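Local coordinates for uncharacterized protein Atu2452 (Agrobacterium tumefaciens, PDB 2R8B) that is of unknown function but is probably a serine hydrolase of the alpha/beta-hydrolase fold, related to dienelactone hydrolases, at residues L92-D97 against G125-F130; V66-T71 against A104-R109; R189-T194 against G219-V224. All coordinates share one frame; numbering follows the deposited sequence.

Interaction 1: L92-D97 against G125-F130; sequences LSPVGD and GKMADF
P94 of segment 92-97 sits against M127 and F130 of helix 117-138, while L92, two residues earlier in strand 90-94, meets F130. The pyrrolidine CG of P94 lies 3.8 Å from the methyl CE of M127, modelled as selenomethionine, and the two side chains cross at about a right angle. The same CG is 4.1 Å from CE2 of F130, which approaches obliquely. L92 and F130 point tip to tip, CD2 of the leucine toward CE2 and CZ of the ring, although the modelled separation is too short to be trusted. Branched, cyclic and aromatic carbon groups suit this buried seam because none of them carries a polar atom into it.

At the solvent side the chemistry changes. OD1 of D97 and NZ of K126 form a salt bridge at 3.3 Å, weak as a hydrogen bond, between side chains that reach toward each other. K126 leaves the helix with CG anti to the backbone N (chi1 -169°), and its long chain lets a charge rooted on the helix reach the loop after the strand. R122 forms a long, weak ion pair with D97, and the ring of Y51 gives K126 a cation-pi contact.

The F130 ring is positioned further by edge-to-face contacts with Y51 and H53. The axes of the short segments, strand 92-94 and helix 125-130, approach to 11.9 Å and run roughly antiparallel, at 152°. Helix 117-138 thus covers strand 90-94 and also reaches neighbouring strand 64-68, where M127 touches L68, whereas S93 faces helix 75-85 across the sheet.

Interaction 2: V66-T71 against A104-R109; sequences VLLHGT and ARFFRR. With SO4 (sulfate ion), chain C.
The H69 ring starts from CG held between the backbone N and carbonyl carbon (chi1 63°), the F106 ring from CG anti to its carbonyl carbon (chi1 -74°). CE1 of F106 lies over one face of the imidazole, offset toward its rim, 3.5 Å from CE1 of H69. The planes are inclined by 32°, an oblique aromatic pair. L68 adds an apolar contact, CD2 to CZ of F106 at 3.7 Å; F106 suits this buried place, its ring lying against both leucine branch and imidazole. ND1 of H69 has a weak hydrogen bond to P94 O.

T71 and R105 run side by side, with CG2 of the threonine at the edge of the guanidinium, 3.4 Å from NH2. R105 NE is anchored on F107 O at 2.9 Å, which helps fix the group. R105 NH1 bonds sulfate O3 at 2.7 Å and R105 NH2 bonds O2 at 2.6 Å. The R109 guanidinium lies with one face over R105 NH2, and its NH1 is paired with E100.

N150 and N153 also bind the sulfate, probably from the crystallisation liquor. N150 follows the putative nucleophile S149; the basic, amide-lined site is consistent with binding an anionic group.

Interaction 3: R189-T194 against G219-V224; sequences RRVLIT and GTVETV
V191 and V221 lie side by side and point the same way, CG2 of the first 4.0 Å from CG1 of the second, on one face of a parallel strand pair. I193 continues this face: the side chains of I193 and V221 cross obliquely, I193 CD1 lying 3.8 Å from V221 CG1, so one valine bridges two residues of the neighbouring strand. T223 sets its CG2 anti to the backbone N (chi1 -47° for OG1), which brings that methyl to 3.9 Å from I193 CB. Beta-branched residues suit these places, since their branches hug an extended backbone and cover the sheet face.

The reverse face carries R190, L192 and T194 beside T220, E222 and V224. R190 and T220 are again neighbours pointing the same way, the aliphatic CG of the arginine close to OG1, and the guanidinium goes on to a cation-pi contact with F243. L192 slants across to V224, CD1 to CG2 at 4.1 Å. T194 turns its hydroxyl to E236, which gives a buried polar atom a partner.

Between the strands, five backbone hydrogen bonds hold the register, from T220 N on R189 O to V224 N on I193 O; the bond from I193 N to E222 O is 2.7 Å long and nearly straight at 172°. CA-H...O contacts, such as V221 CA to V191 O at 3.2 Å, fill in between. G219 suits the entry to its strand because its phi is positive, which favours glycine.

V221 and T223 rest on helix 204-217, while L192 and V224 pack on helix 234-244. The strands are inclined by 19° at the sheet's edge, joined by a beta-alpha-beta crossover as in the closing part of an alpha/beta-hydrolase fold.

Following the chain from the N terminus, 66-71 opens interaction 2 and 92-97 opens interaction 1 before either is closed. Segment 104-109 then closes interaction 2, and 125-130 closes interaction 1, so the two loops cross rather than nest. They touch directly, since strands 64-68 and 90-94 are sheet neighbours, with L92 O probably hydrogen-bonded to L67 N. Interaction 3 follows in series, its loop closed through helix 204-217 at the far edge of the same sheet. Its centre is about 22 Å from that of interaction 1 and about 21 Å from that of interaction 2, on opposite sides of the chain's centre; the shared sheet connects all three.

Interaction 1: L92-D97 against G125-F130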
loop_
_atom_site.group_PDB
_atom_site.type_symbol
_atom_site.label_atom_id
_atom_site.label_comp_id
_atom_site.label_asym_id
_atom_site.label_seq_id
_atom_site.Cartn_x
_atom_site.Cartn_y
_atom_site.Cartn_z
ATOM N N LEU A 92 -10.037 -1.717 -6.312
ATOM C CA LEU A 92 -9.253 -2.727 -6.916
ATOM C C LEU A 92 -8.470 -3.509 -5.853
ATOM O O LEU A 92 -7.735 -2.940 -5.064
ATOM C CB LEU A 92 -8.373 -1.986 -7.896
ATOM C CG LEU A 92 -7.652 -2.855 -8.871
ATOM C CD1 LEU A 92 -7.450 -2.039 -10.101
ATOM C CD2 LEU A 92 -6.329 -3.150 -8.140
ATOM N N SER A 93 -8.651 -4.816 -5.789
ATOM C CA SER A 93 -8.029 -5.559 -4.693
ATOM C C SER A 93 -7.499 -6.928 -5.135
ATOM O O SER A 93 -8.262 -7.886 -5.281
ATOM C CB SER A 93 -8.994 -5.665 -3.512
ATOM O OG SER A 93 -8.714 -6.803 -2.735
ATOM N N PRO A 94 -6.178 -7.004 -5.364
ATOM C CA PRO A 94 -5.526 -8.190 -5.880
ATOM C C PRO A 94 -5.080 -9.122 -4.778
ATOM O O PRO A 94 -4.782 -8.664 -3.640
ATOM C CB PRO A 94 -4.287 -7.626 -6.577
ATOM C CG PRO A 94 -4.063 -6.261 -5.948
ATOM C CD PRO A 94 -5.220 -5.911 -5.110
ATOM N N VAL A 95 -5.021 -10.410 -5.111
ATOM C CA VAL A 95 -4.322 -11.400 -4.279
ATOM C C VAL A 95 -2.876 -11.436 -4.760
ATOM O O VAL A 95 -2.643 -11.431 -5.968
ATOM C CB VAL A 95 -4.961 -12.818 -4.393
ATOM C CG1 VAL A 95 -4.949 -13.315 -5.862
ATOM C CG2 VAL A 95 -4.308 -13.818 -3.409
ATOM N N GLY A 96 -1.918 -11.443 -3.839
ATOM C CA GLY A 96 -0.505 -11.534 -4.211
ATOM C C GLY A 96 -0.114 -12.782 -4.999
ATOM O O GLY A 96 -0.807 -13.795 -4.981
ATOM N N ASP A 97 1.012 -12.706 -5.684
ATOM C CA ASP A 97 1.382 -13.735 -6.640
ATOM C C ASP A 97 2.459 -14.666 -6.143
ATOM O O ASP A 97 2.960 -15.485 -6.905
ATOM C CB ASP A 97 1.831 -13.095 -7.948
ATOM C CG ASP A 97 2.962 -12.100 -7.763
ATOM O OD1 ASP A 97 3.427 -11.550 -8.786
ATOM O OD2 ASP A 97 3.380 -11.851 -6.608
ATOM N N GLY A 125 7.533 -3.371 -10.287
ATOM C CA GLY A 125 7.276 -3.153 -11.696
ATOM C C GLY A 125 5.956 -3.706 -12.169
ATOM O O GLY A 125 5.327 -3.096 -13.022
ATOM N N LYS A 126 5.521 -4.843 -11.617
ATOM C CA LYS A 126 4.217 -5.443 -11.971
ATOM C C LYS A 126 3.062 -4.600 -11.428
ATOM O O LYS A 126 2.209 -4.172 -12.195
ATOM C CB LYS A 126 4.131 -6.885 -11.468
ATOM C CG LYS A 126 2.965 -7.711 -11.983
ATOM C CD LYS A 126 3.171 -9.218 -11.737
ATOM C CE LYS A 126 1.823 -9.942 -11.531
ATOM N NZ LYS A 126 1.864 -11.427 -11.745
HETATM N N MSE A 127 3.054 -4.339 -10.114
HETATM C CA MSE A 127 2.107 -3.405 -9.490
HETATM C C MSE A 127 1.928 -2.071 -10.196
HETATM O O MSE A 127 0.792 -1.676 -10.513
HETATM C CB MSE A 127 2.546 -3.067 -8.097
HETATM C CG MSE A 127 1.819 -3.786 -7.082
HETATM SE SE MSE A 127 -0.091 -3.500 -7.050
HETATM C CE MSE A 127 -0.404 -5.342 -6.445
ATOM N N ALA A 128 3.033 -1.356 -10.409
ATOM C CA ALA A 128 2.975 -0.099 -11.121
ATOM C C ALA A 128 2.144 -0.254 -12.404
ATOM O O ALA A 128 1.191 0.486 -12.619
ATOM C CB ALA A 128 4.353 0.360 -11.454
ATOM N N ASP A 129 2.499 -1.234 -13.235
ATOM C CA ASP A 129 1.860 -1.422 -14.526
ATOM C C ASP A 129 0.376 -1.691 -14.395
ATOM O O ASP A 129 -0.442 -1.058 -15.089
ATOM C CB ASP A 129 2.543 -2.557 -15.279
ATOM C CG ASP A 129 3.882 -2.139 -15.825
ATOM O OD1 ASP A 129 4.032 -0.913 -16.034
ATOM O OD2 ASP A 129 4.774 -3.007 -16.037
ATOM N N PHE A 130 0.070 -2.632 -13.498
ATOM C CA PHE A 130 -1.255 -3.048 -13.128
ATOM C C PHE A 130 -2.045 -1.807 -12.748
ATOM O O PHE A 130 -3.083 -1.533 -13.326
ATOM C CB PHE A 130 -1.112 -4.010 -11.951
ATOM C CG PHE A 130 -2.407 -4.531 -11.396
ATOM C CD1 PHE A 130 -3.112 -5.539 -12.042
ATOM C CD2 PHE A 130 -2.884 -4.079 -10.183
ATOM C CE1 PHE A 130 -4.303 -6.052 -11.513
ATOM C CE2 PHE A 130 -4.067 -4.595 -9.649
ATOM C CZ PHE A 130 -4.776 -5.572 -10.327
#

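Interaction 2: V66-T71 against A104-R109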
loop_
_atom_site.group_PDB
_atom_site.type_symbol
_atom_site.label_atom_id
_atom_site.label_comp_id
_atom_site.label_asym_id
_atom_site.label_seq_id
_atom_site.Cartn_x
_atom_site.Cartn_y
_atom_site.Cartn_z
ATOM N N VAL A 66 -6.487 1.171 -4.671
ATOM C CA VAL A 66 -5.908 -0.170 -4.665
ATOM C C VAL A 66 -5.536 -0.552 -3.235
ATOM O O VAL A 66 -5.009 0.279 -2.500
ATOM C CB VAL A 66 -4.755 -0.322 -5.694
ATOM C CG1 VAL A 66 -3.817 0.836 -5.632
ATOM C CG2 VAL A 66 -4.012 -1.622 -5.499
ATOM N N LEU A 67 -5.891 -1.777 -2.831
ATOM C CA LEU A 67 -5.692 -2.236 -1.451
ATOM C C LEU A 67 -5.017 -3.566 -1.474
ATOM O O LEU A 67 -5.422 -4.469 -2.199
ATOM C CB LEU A 67 -6.993 -2.390 -0.688
ATOM C CG LEU A 67 -8.040 -1.279 -0.705
ATOM C CD1 LEU A 67 -9.033 -1.580 -1.798
ATOM C CD2 LEU A 67 -8.732 -1.235 0.647
ATOM N N LEU A 68 -4.001 -3.689 -0.631
ATOM C CA LEU A 68 -3.070 -4.777 -0.678
ATOM C C LEU A 68 -2.992 -5.511 0.680
ATOM O O LEU A 68 -2.512 -4.958 1.666
ATOM C CB LEU A 68 -1.737 -4.169 -1.086
ATOM C CG LEU A 68 -1.872 -3.354 -2.370
ATOM C CD1 LEU A 68 -0.655 -2.510 -2.642
ATOM C CD2 LEU A 68 -2.090 -4.299 -3.492
ATOM N N HIS A 69 -3.462 -6.756 0.707
ATOM C CA HIS A 69 -3.575 -7.547 1.921
ATOM C C HIS A 69 -2.211 -7.828 2.560
ATOM O O HIS A 69 -1.186 -7.691 1.903
ATOM C CB HIS A 69 -4.238 -8.879 1.602
ATOM C CG HIS A 69 -3.447 -9.725 0.658
ATOM N ND1 HIS A 69 -3.738 -9.809 -0.688
ATOM C CD2 HIS A 69 -2.369 -10.516 0.858
ATOM C CE1 HIS A 69 -2.872 -10.615 -1.276
ATOM N NE2 HIS A 69 -2.028 -11.055 -0.360
ATOM N N GLY A 70 -2.217 -8.230 3.835
ATOM C CA GLY A 70 -1.016 -8.696 4.502
ATOM C C GLY A 70 -0.685 -10.116 4.069
ATOM O O GLY A 70 -1.462 -10.757 3.352
ATOM N N THR A 71 0.472 -10.598 4.486
ATOM C CA THR A 71 0.843 -11.982 4.341
ATOM C C THR A 71 -0.319 -12.858 4.858
ATOM O O THR A 71 -0.856 -12.612 5.961
ATOM C CB THR A 71 2.147 -12.307 5.176
ATOM O OG1 THR A 71 2.940 -11.104 5.376
ATOM C CG2 THR A 71 2.966 -13.420 4.536
ATOM N N ALA A 104 -0.372 -16.424 0.851
ATOM C CA ALA A 104 -0.069 -15.566 -0.284
ATOM C C ALA A 104 0.569 -14.226 0.136
ATOM O O ALA A 104 0.189 -13.638 1.168
ATOM C CB ALA A 104 -1.309 -15.340 -1.095
ATOM N N ARG A 105 1.550 -13.761 -0.646
ATOM C CA ARG A 105 2.192 -12.448 -0.425
ATOM C C ARG A 105 2.551 -11.822 -1.740
ATOM O O ARG A 105 2.423 -12.474 -2.783
ATOM C CB ARG A 105 3.430 -12.510 0.488
ATOM C CG ARG A 105 4.205 -13.824 0.484
ATOM C CD ARG A 105 5.227 -13.938 1.597
ATOM N NE ARG A 105 6.225 -12.891 1.452
ATOM C CZ ARG A 105 6.439 -11.916 2.342
ATOM N NH1 ARG A 105 7.364 -10.984 2.093
ATOM N NH2 ARG A 105 5.751 -11.878 3.490
ATOM N N PHE A 106 2.990 -10.565 -1.682
ATOM C CA PHE A 106 3.313 -9.812 -2.877
ATOM C C PHE A 106 4.761 -9.850 -3.391
ATOM O O PHE A 106 5.039 -9.245 -4.443
ATOM C CB PHE A 106 2.889 -8.367 -2.708
ATOM C CG PHE A 106 1.428 -8.176 -2.791
ATOM C CD1 PHE A 106 0.663 -8.061 -1.630
ATOM C CD2 PHE A 106 0.787 -8.153 -4.035
ATOM C CE1 PHE A 106 -0.742 -7.909 -1.693
ATOM C CE2 PHE A 106 -0.594 -8.006 -4.119
ATOM C CZ PHE A 106 -1.359 -7.879 -2.935
ATOM N N PHE A 107 5.678 -10.511 -2.668
ATOM C CA PHE A 107 7.097 -10.655 -3.090
ATOM C C PHE A 107 7.807 -11.559 -2.133
ATOM O O PHE A 107 7.363 -11.746 -1.011
ATOM C CB PHE A 107 7.846 -9.325 -3.181
ATOM C CG PHE A 107 7.968 -8.608 -1.869
ATOM C CD1 PHE A 107 6.911 -7.844 -1.380
ATOM C CD2 PHE A 107 9.130 -8.699 -1.127
ATOM C CE1 PHE A 107 6.985 -7.179 -0.180
ATOM C CE2 PHE A 107 9.225 -8.061 0.081
ATOM C CZ PHE A 107 8.123 -7.279 0.556
ATOM N N ARG A 108 8.951 -12.082 -2.529
ATOM C CA ARG A 108 9.569 -13.159 -1.773
ATOM C C ARG A 108 10.549 -12.728 -0.699
ATOM O O ARG A 108 11.418 -11.902 -0.929
ATOM C CB ARG A 108 10.248 -14.161 -2.703
ATOM C CG ARG A 108 10.684 -15.434 -2.000
ATOM C CD ARG A 108 11.428 -16.399 -2.915
ATOM N NE ARG A 108 12.821 -16.028 -3.103
ATOM C CZ ARG A 108 13.831 -16.600 -2.467
ATOM N NH1 ARG A 108 15.069 -16.203 -2.694
ATOM N NH2 ARG A 108 13.598 -17.568 -1.603
ATOM N N ARG A 109 10.425 -13.342 0.468
ATOM C CA ARG A 109 11.490 -13.307 1.476
ATOM C C ARG A 109 12.213 -14.630 1.388
ATOM O O ARG A 109 11.606 -15.680 1.143
ATOM C CB ARG A 109 10.996 -13.225 2.916
ATOM C CG ARG A 109 9.599 -12.884 3.146
ATOM C CD ARG A 109 9.075 -13.714 4.301
ATOM N NE ARG A 109 8.544 -12.845 5.346
ATOM C CZ ARG A 109 7.507 -13.119 6.133
ATOM N NH1 ARG A 109 6.828 -14.265 6.007
ATOM N NH2 ARG A 109 7.159 -12.201 7.049
HETATM S S SO4 C . 7.061 -8.540 4.483
HETATM O O1 SO4 C . 6.817 -7.449 3.547
HETATM O O2 SO4 C . 5.914 -9.441 4.438
HETATM O O3 SO4 C . 8.222 -9.289 4.009
HETATM O O4 SO4 C . 7.236 -8.075 5.876
#

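Interaction 3: R189-T194 against G219-V224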
loop_
_atom_site.group_PDB
_atom_site.type_symbol
_atom_site.label_atom_id
_atom_site.label_comp_id
_atom_site.label_asym_id
_atom_site.label_seq_id
_atom_site.Cartn_x
_atom_site.Cartn_y
_atom_site.Cartn_z
ATOM N N ARG A 189 1.007 14.801 -2.688
ATOM C CA ARG A 189 1.020 13.458 -2.118
ATOM C C ARG A 189 0.715 13.569 -0.651
ATOM O O ARG A 189 1.163 14.500 0.017
ATOM C CB ARG A 189 2.361 12.807 -2.283
ATOM C CG ARG A 189 2.407 11.744 -3.296
ATOM C CD ARG A 189 2.942 10.513 -2.571
ATOM N NE ARG A 189 3.805 10.815 -1.410
ATOM C CZ ARG A 189 5.053 10.337 -1.233
ATOM N NH1 ARG A 189 5.600 9.537 -2.162
ATOM N NH2 ARG A 189 5.741 10.635 -0.127
ATOM N N ARG A 190 -0.085 12.648 -0.152
ATOM C CA ARG A 190 -0.333 12.580 1.268
ATOM C C ARG A 190 -0.117 11.155 1.672
ATOM O O ARG A 190 -0.736 10.242 1.068
ATOM C CB ARG A 190 -1.756 12.992 1.587
ATOM C CG ARG A 190 -1.921 14.494 1.527
ATOM C CD ARG A 190 -3.332 14.970 1.737
ATOM N NE ARG A 190 -3.855 14.793 3.101
ATOM C CZ ARG A 190 -4.928 14.039 3.415
ATOM N NH1 ARG A 190 -5.584 13.348 2.477
ATOM N NH2 ARG A 190 -5.356 13.957 4.672
ATOM N N VAL A 191 0.738 10.943 2.675
ATOM C CA VAL A 191 0.796 9.627 3.269
ATOM C C VAL A 191 0.556 9.494 4.770
ATOM O O VAL A 191 0.990 10.337 5.587
ATOM C CB VAL A 191 1.993 8.734 2.741
ATOM C CG1 VAL A 191 2.845 9.452 1.725
ATOM C CG2 VAL A 191 2.745 8.081 3.844
ATOM N N LEU A 192 -0.153 8.404 5.090
ATOM C CA LEU A 192 -0.430 8.005 6.469
ATOM C C LEU A 192 0.295 6.719 6.844
ATOM O O LEU A 192 0.105 5.684 6.202
ATOM C CB LEU A 192 -1.926 7.784 6.653
ATOM C CG LEU A 192 -2.285 7.232 8.026
ATOM C CD1 LEU A 192 -1.748 8.107 9.090
ATOM C CD2 LEU A 192 -3.750 7.131 8.175
ATOM N N ILE A 193 1.113 6.765 7.882
ATOM C CA ILE A 193 1.677 5.545 8.428
ATOM C C ILE A 193 1.039 5.257 9.780
ATOM O O ILE A 193 0.936 6.163 10.634
ATOM C CB ILE A 193 3.168 5.644 8.565
ATOM C CG1 ILE A 193 3.782 6.005 7.205
ATOM C CG2 ILE A 193 3.721 4.296 8.994
ATOM C CD1 ILE A 193 5.177 6.656 7.247
ATOM N N THR A 194 0.588 4.021 9.975
ATOM C CA THR A 194 0.070 3.612 11.257
ATOM C C THR A 194 0.992 2.528 11.750
ATOM O O THR A 194 1.430 1.650 10.992
ATOM C CB THR A 194 -1.351 3.005 11.134
ATOM O OG1 THR A 194 -1.257 1.716 10.508
ATOM C CG2 THR A 194 -2.318 3.896 10.283
ATOM N N GLY A 219 5.351 16.329 -0.289
ATOM C CA GLY A 219 4.001 15.975 0.175
ATOM C C GLY A 219 3.947 15.982 1.694
ATOM O O GLY A 219 4.863 16.485 2.342
ATOM N N THR A 220 2.883 15.433 2.283
ATOM C CA THR A 220 2.857 15.305 3.745
ATOM C C THR A 220 3.001 13.841 4.092
ATOM O O THR A 220 2.774 12.957 3.245
ATOM C CB THR A 220 1.565 15.822 4.395
ATOM O OG1 THR A 220 0.454 15.056 3.902
ATOM C CG2 THR A 220 1.366 17.316 4.134
ATOM N N VAL A 221 3.406 13.609 5.336
ATOM C CA VAL A 221 3.487 12.298 5.928
ATOM C C VAL A 221 3.043 12.447 7.363
ATOM O O VAL A 221 3.468 13.354 8.065
ATOM C CB VAL A 221 4.925 11.753 5.914
ATOM C CG1 VAL A 221 4.930 10.313 6.406
ATOM C CG2 VAL A 221 5.505 11.836 4.536
ATOM N N GLU A 222 2.170 11.564 7.800
ATOM C CA GLU A 222 1.723 11.585 9.170
ATOM C C GLU A 222 1.883 10.187 9.695
ATOM O O GLU A 222 1.523 9.241 9.004
ATOM C CB GLU A 222 0.274 11.951 9.203
ATOM C CG GLU A 222 -0.292 11.959 10.574
ATOM C CD GLU A 222 -1.746 12.475 10.615
ATOM O OE1 GLU A 222 -2.149 12.961 11.716
ATOM O OE2 GLU A 222 -2.467 12.415 9.559
ATOM N N THR A 223 2.412 10.028 10.901
ATOM C CA THR A 223 2.450 8.703 11.499
ATOM C C THR A 223 1.579 8.695 12.730
ATOM O O THR A 223 1.652 9.611 13.528
ATOM C CB THR A 223 3.841 8.300 11.901
ATOM O OG1 THR A 223 4.724 8.583 10.818
ATOM C CG2 THR A 223 3.897 6.795 12.177
ATOM N N VAL A 224 0.721 7.691 12.855
ATOM C CA VAL A 224 -0.109 7.539 14.029
ATOM C C VAL A 224 0.397 6.281 14.718
ATOM O O VAL A 224 0.467 5.236 14.103
ATOM C CB VAL A 224 -1.615 7.471 13.617
ATOM C CG1 VAL A 224 -2.498 7.018 14.779
ATOM C CG2 VAL A 224 -2.100 8.853 13.056
#